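Local coordinates for resiniferatoxin-binding, phosphotriesterase-related protein (Rhodobacter sphaeroides 2.4.1, PDB 3K2G), which probably hydrolyses phosphoester bonds as a phosphotriesterase-family enzyme with two zinc ions in its active site, at residues L66-H78 against I264-Q276. Residues are numbered along the deposited sequence; the frame is centred on the assembly and turned at random.
Sequences LSELRQDPFVNKH and IGMDFFYADQGVQ
Phe269 N donates a nearly straight hydrogen bond to Arg70 O, 3.1 Å long with an angle of 169° at the hydrogen. It is the one direct hydrogen bond between 66-78 and 264-276. Phe268 CA makes a bent, weaker CA-H...O contact with the same oxygen.

The apolar contact centres on Pro73. Its CG touches both Phe268 CB (3.6 Å) and Tyr270 CE1 (4.0 Å). Phe74 CE2 approaches Tyr270 CD1 obliquely, at 3.7 Å. The two rings are tilted by 29° and slid apart, with little overlap. Phe74 CG is anti to its carbonyl carbon (chi1 -65°), which swings the ring toward the 269-276 hairpin. Ala271 CB packs against the carboxylate of Asp72, 3.3 Å from OD1.

A water joins the polar groups. It accepts from Phe74 N and donates to Asp272 OD1 at 3.2 Å, and so bridges the two segments. Its further bond to Asp72 OD1 is doubtfully short in the model. The two carboxylates would probably repel each other if both are charged. Asp72 is also held by Arg53 and Asn46. Asp272 OD1 lies at the edge of the Phe74 ring, near its plane and 3.5 Å from CD2.

Arg70 reaches Gly315 O of the second subunit, so the contact borders a subunit interface. The hairpin closes with a G1 beta bulge, where Gly274 and Val275 both face Tyr270. In this TIM-barrel hydrolase, the contact joins two loop regions beside the binuclear zinc site, and Phe74 lines the pocket that holds the bound dithiol.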
loop_
_atom_site.group_PDB
_atom_site.type_symbol
_atom_site.label_atom_id
_atom_site.label_comp_id
_atom_site.label_asym_id
_atom_site.label_seq_id
_atom_site.Cartn_x
_atom_site.Cartn_y
_atom_site.Cartn_z
ATOM N N LEU B 66 32.527 -1.809 16.273
ATOM C CA LEU B 66 31.745 -2.122 15.084
ATOM C C LEU B 66 30.360 -1.480 15.054
ATOM O O LEU B 66 29.892 -1.062 13.990
ATOM C CB LEU B 66 31.617 -3.636 14.914
ATOM C CG LEU B 66 32.949 -4.354 14.660
ATOM C CD1 LEU B 66 32.695 -5.831 14.471
ATOM C CD2 LEU B 66 33.640 -3.763 13.439
ATOM N N SER B 67 29.704 -1.403 16.207
ATOM C CA SER B 67 28.383 -0.788 16.267
ATOM C C SER B 67 28.452 0.658 15.780
ATOM O O SER B 67 27.691 1.058 14.895
ATOM C CB SER B 67 27.830 -0.823 17.693
ATOM O OG SER B 67 26.601 -0.117 17.765
ATOM N N GLU B 68 29.370 1.435 16.353
ATOM C CA GLU B 68 29.538 2.831 15.964
ATOM C C GLU B 68 29.878 2.951 14.476
ATOM O O GLU B 68 29.346 3.820 13.785
ATOM C CB GLU B 68 30.638 3.505 16.800
ATOM C CG GLU B 68 30.238 3.895 18.227
ATOM C CD GLU B 68 29.044 4.837 18.278
ATOM O OE1 GLU B 68 29.019 5.828 17.520
ATOM O OE2 GLU B 68 28.130 4.590 19.086
ATOM N N LEU B 69 30.756 2.078 13.982
ATOM C CA LEU B 69 31.145 2.114 12.573
ATOM C C LEU B 69 29.962 1.876 11.647
ATOM O O LEU B 69 29.836 2.542 10.616
ATOM C CB LEU B 69 32.238 1.081 12.279
ATOM C CG LEU B 69 33.597 1.357 12.917
ATOM C CD1 LEU B 69 34.576 0.274 12.495
ATOM C CD2 LEU B 69 34.100 2.731 12.489
ATOM N N ARG B 70 29.090 0.939 12.014
ATOM C CA ARG B 70 27.919 0.647 11.192
ATOM C C ARG B 70 26.993 1.864 11.028
ATOM O O ARG B 70 26.200 1.922 10.085
ATOM C CB ARG B 70 27.125 -0.535 11.778
ATOM C CG ARG B 70 27.846 -1.888 11.690
ATOM C CD ARG B 70 26.910 -3.045 12.034
ATOM N NE ARG B 70 26.506 -3.079 13.441
ATOM C CZ ARG B 70 27.172 -3.711 14.405
ATOM N NH1 ARG B 70 28.287 -4.375 14.127
ATOM N NH2 ARG B 70 26.719 -3.688 15.653
ATOM N N GLN B 71 27.087 2.835 11.933
ATOM C CA GLN B 71 26.232 4.023 11.842
ATOM C C GLN B 71 26.895 5.149 11.041
ATOM O O GLN B 71 26.271 6.176 10.776
ATOM C CB GLN B 71 25.880 4.560 13.237
ATOM C CG GLN B 71 25.479 3.511 14.264
ATOM C CD GLN B 71 24.445 2.536 13.744
ATOM O OE1 GLN B 71 23.428 2.932 13.185
ATOM N NE2 GLN B 71 24.700 1.250 13.939
ATOM N N ASP B 72 28.154 4.950 10.668
ATOM C CA ASP B 72 28.919 5.945 9.912
ATOM C C ASP B 72 30.247 5.311 9.462
ATOM O O ASP B 72 31.320 5.631 9.982
ATOM C CB ASP B 72 29.152 7.180 10.805
ATOM C CG ASP B 72 29.908 8.298 10.095
ATOM O OD1 ASP B 72 29.849 8.378 8.852
ATOM O OD2 ASP B 72 30.548 9.110 10.794
ATOM N N PRO B 73 30.179 4.392 8.479
ATOM C CA PRO B 73 31.330 3.669 7.917
ATOM C C PRO B 73 32.494 4.551 7.480
ATOM O O PRO B 73 33.655 4.200 7.678
ATOM C CB PRO B 73 30.725 2.919 6.730
ATOM C CG PRO B 73 29.331 2.659 7.171
ATOM C CD PRO B 73 28.939 3.985 7.796
ATOM N N PHE B 74 32.180 5.693 6.887
ATOM C CA PHE B 74 33.213 6.595 6.396
ATOM C C PHE B 74 33.920 7.439 7.441
ATOM O O PHE B 74 34.720 8.306 7.095
ATOM C CB PHE B 74 32.636 7.507 5.317
ATOM C CG PHE B 74 32.211 6.778 4.078
ATOM C CD1 PHE B 74 33.046 5.831 3.492
ATOM C CD2 PHE B 74 30.997 7.069 3.473
ATOM C CE1 PHE B 74 32.672 5.181 2.319
ATOM C CE2 PHE B 74 30.615 6.424 2.300
ATOM C CZ PHE B 74 31.456 5.482 1.720
ATOM N N VAL B 75 33.633 7.195 8.714
ATOM C CA VAL B 75 34.278 7.954 9.778
ATOM C C VAL B 75 35.673 7.401 10.060
ATOM O O VAL B 75 36.556 8.133 10.507
ATOM C CB VAL B 75 33.475 7.889 11.100
ATOM C CG1 VAL B 75 33.609 6.514 11.726
ATOM C CG2 VAL B 75 33.972 8.950 12.065
ATOM N N ASN B 76 35.861 6.112 9.779
ATOM C CA ASN B 76 37.120 5.411 10.042
ATOM C C ASN B 76 38.083 5.374 8.855
ATOM O O ASN B 76 37.771 4.807 7.809
ATOM C CB ASN B 76 36.812 3.973 10.485
ATOM C CG ASN B 76 37.964 3.323 11.228
ATOM O OD1 ASN B 76 38.187 3.596 12.410
ATOM N ND2 ASN B 76 38.703 2.462 10.541
ATOM N N LYS B 77 39.266 5.960 9.032
ATOM C CA LYS B 77 40.275 5.988 7.976
ATOM C C LYS B 77 40.789 4.597 7.606
ATOM O O LYS B 77 41.044 4.312 6.438
ATOM C CB LYS B 77 41.464 6.866 8.393
ATOM C CG LYS B 77 41.154 8.349 8.472
ATOM C CD LYS B 77 42.386 9.145 8.887
ATOM C CE LYS B 77 42.086 10.633 8.958
ATOM N NZ LYS B 77 43.287 11.419 9.357
ATOM N N HIS B 78 40.943 3.737 8.605
ATOM C CA HIS B 78 41.443 2.380 8.394
ATOM C C HIS B 78 40.472 1.519 7.585
ATOM O O HIS B 78 40.876 0.579 6.899
ATOM C CB HIS B 78 41.702 1.718 9.752
ATOM C CG HIS B 78 42.136 0.288 9.663
ATOM N ND1 HIS B 78 43.253 -0.111 8.960
ATOM C CD2 HIS B 78 41.622 -0.835 10.218
ATOM C CE1 HIS B 78 43.409 -1.417 9.087
ATOM N NE2 HIS B 78 42.432 -1.881 9.845
ATOM N N ILE B 264 23.460 -6.448 -1.309
ATOM C CA ILE B 264 22.987 -7.526 -0.455
ATOM C C ILE B 264 23.886 -7.681 0.760
ATOM O O ILE B 264 25.097 -7.868 0.623
ATOM C CB ILE B 264 23.004 -8.871 -1.186
ATOM C CG1 ILE B 264 22.105 -8.804 -2.424
ATOM C CG2 ILE B 264 22.600 -9.982 -0.223
ATOM C CD1 ILE B 264 20.669 -8.461 -2.127
ATOM N N GLY B 265 23.292 -7.623 1.944
ATOM C CA GLY B 265 24.072 -7.778 3.158
ATOM C C GLY B 265 24.511 -6.461 3.766
ATOM O O GLY B 265 24.864 -6.414 4.950
HETATM N N MSE B 266 24.498 -5.396 2.962
HETATM C CA MSE B 266 24.898 -4.064 3.431
HETATM C C MSE B 266 23.744 -3.395 4.153
HETATM O O MSE B 266 22.724 -3.063 3.548
HETATM C CB MSE B 266 25.340 -3.175 2.262
HETATM C CG MSE B 266 25.630 -1.692 2.601
HETATM SE SE MSE B 266 26.301 -0.818 1.033
HETATM C CE MSE B 266 25.319 0.900 0.936
ATOM N N ASP B 267 23.918 -3.182 5.450
ATOM C CA ASP B 267 22.877 -2.568 6.255
ATOM C C ASP B 267 23.359 -1.344 7.025
ATOM O O ASP B 267 22.827 -1.035 8.092
ATOM C CB ASP B 267 22.323 -3.608 7.232
ATOM C CG ASP B 267 23.367 -4.090 8.228
ATOM O OD1 ASP B 267 24.569 -4.126 7.880
ATOM O OD2 ASP B 267 22.980 -4.447 9.362
ATOM N N PHE B 268 24.352 -0.642 6.483
ATOM C CA PHE B 268 24.890 0.538 7.152
ATOM C C PHE B 268 24.017 1.774 6.979
ATOM O O PHE B 268 23.156 1.832 6.097
ATOM C CB PHE B 268 26.281 0.892 6.612
ATOM C CG PHE B 268 27.200 -0.282 6.448
ATOM C CD1 PHE B 268 27.267 -1.281 7.416
ATOM C CD2 PHE B 268 28.037 -0.365 5.339
ATOM C CE1 PHE B 268 28.159 -2.352 7.279
ATOM C CE2 PHE B 268 28.933 -1.428 5.193
ATOM C CZ PHE B 268 28.993 -2.420 6.164
ATOM N N PHE B 269 24.254 2.757 7.843
ATOM C CA PHE B 269 23.582 4.045 7.763
ATOM C C PHE B 269 24.711 5.001 7.395
ATOM O O PHE B 269 25.698 5.107 8.121
ATOM C CB PHE B 269 22.993 4.475 9.106
ATOM C CG PHE B 269 22.393 5.858 9.076
ATOM C CD1 PHE B 269 21.249 6.113 8.326
ATOM C CD2 PHE B 269 23.004 6.914 9.749
ATOM C CE1 PHE B 269 20.718 7.404 8.240
ATOM C CE2 PHE B 269 22.485 8.208 9.673
ATOM C CZ PHE B 269 21.339 8.455 8.915
ATOM N N TYR B 270 24.586 5.680 6.264
ATOM C CA TYR B 270 25.626 6.604 5.837
ATOM C C TYR B 270 25.383 8.009 6.377
ATOM O O TYR B 270 24.680 8.814 5.763
ATOM C CB TYR B 270 25.715 6.609 4.309
ATOM C CG TYR B 270 26.313 5.333 3.770
ATOM C CD1 TYR B 270 27.663 5.042 3.968
ATOM C CD2 TYR B 270 25.529 4.393 3.108
ATOM C CE1 TYR B 270 28.219 3.847 3.527
ATOM C CE2 TYR B 270 26.077 3.192 2.662
ATOM C CZ TYR B 270 27.424 2.926 2.878
ATOM O OH TYR B 270 27.987 1.740 2.463
ATOM N N ALA B 271 25.977 8.284 7.538
ATOM C CA ALA B 271 25.831 9.568 8.219
ATOM C C ALA B 271 25.999 10.766 7.295
ATOM O O ALA B 271 25.242 11.734 7.377
ATOM C CB ALA B 271 26.826 9.657 9.370
ATOM N N ASP B 272 27.001 10.692 6.424
ATOM C CA ASP B 272 27.297 11.756 5.470
ATOM C C ASP B 272 26.097 12.130 4.607
ATOM O O ASP B 272 25.699 13.295 4.541
ATOM C CB ASP B 272 28.454 11.331 4.557
ATOM C CG ASP B 272 28.231 9.955 3.926
ATOM O OD1 ASP B 272 28.268 8.945 4.665
ATOM O OD2 ASP B 272 28.018 9.884 2.692
ATOM N N GLN B 273 25.531 11.126 3.945
ATOM C CA GLN B 273 24.387 11.313 3.061
ATOM C C GLN B 273 23.073 11.314 3.825
ATOM O O GLN B 273 22.069 11.841 3.347
ATOM C CB GLN B 273 24.336 10.186 2.028
ATOM C CG GLN B 273 25.481 10.134 1.033
ATOM C CD GLN B 273 25.626 8.745 0.423
ATOM O OE1 GLN B 273 26.248 7.860 1.015
ATOM N NE2 GLN B 273 25.029 8.540 -0.748
ATOM N N GLY B 274 23.077 10.704 5.005
ATOM C CA GLY B 274 21.865 10.632 5.797
ATOM C C GLY B 274 20.923 9.605 5.199
ATOM O O GLY B 274 19.704 9.738 5.287
ATOM N N VAL B 275 21.495 8.576 4.583
ATOM C CA VAL B 275 20.700 7.524 3.962
ATOM C C VAL B 275 20.932 6.173 4.619
ATOM O O VAL B 275 22.018 5.888 5.130
ATOM C CB VAL B 275 20.990 7.417 2.447
ATOM C CG1 VAL B 275 20.534 8.682 1.753
ATOM C CG2 VAL B 275 22.477 7.184 2.207
ATOM N N GLN B 276 19.894 5.344 4.595
ATOM C CA GLN B 276 19.941 4.028 5.207
ATOM C C GLN B 276 19.821 2.902 4.185
ATOM O O GLN B 276 18.929 2.913 3.339
ATOM C CB GLN B 276 18.799 3.908 6.221
ATOM C CG GLN B 276 18.655 2.540 6.869
ATOM C CD GLN B 276 19.745 2.257 7.883
ATOM O OE1 GLN B 276 19.933 3.016 8.831
ATOM N NE2 GLN B 276 20.460 1.160 7.693
HETATM O O HOH W 1 29.588 6.957 6.755
#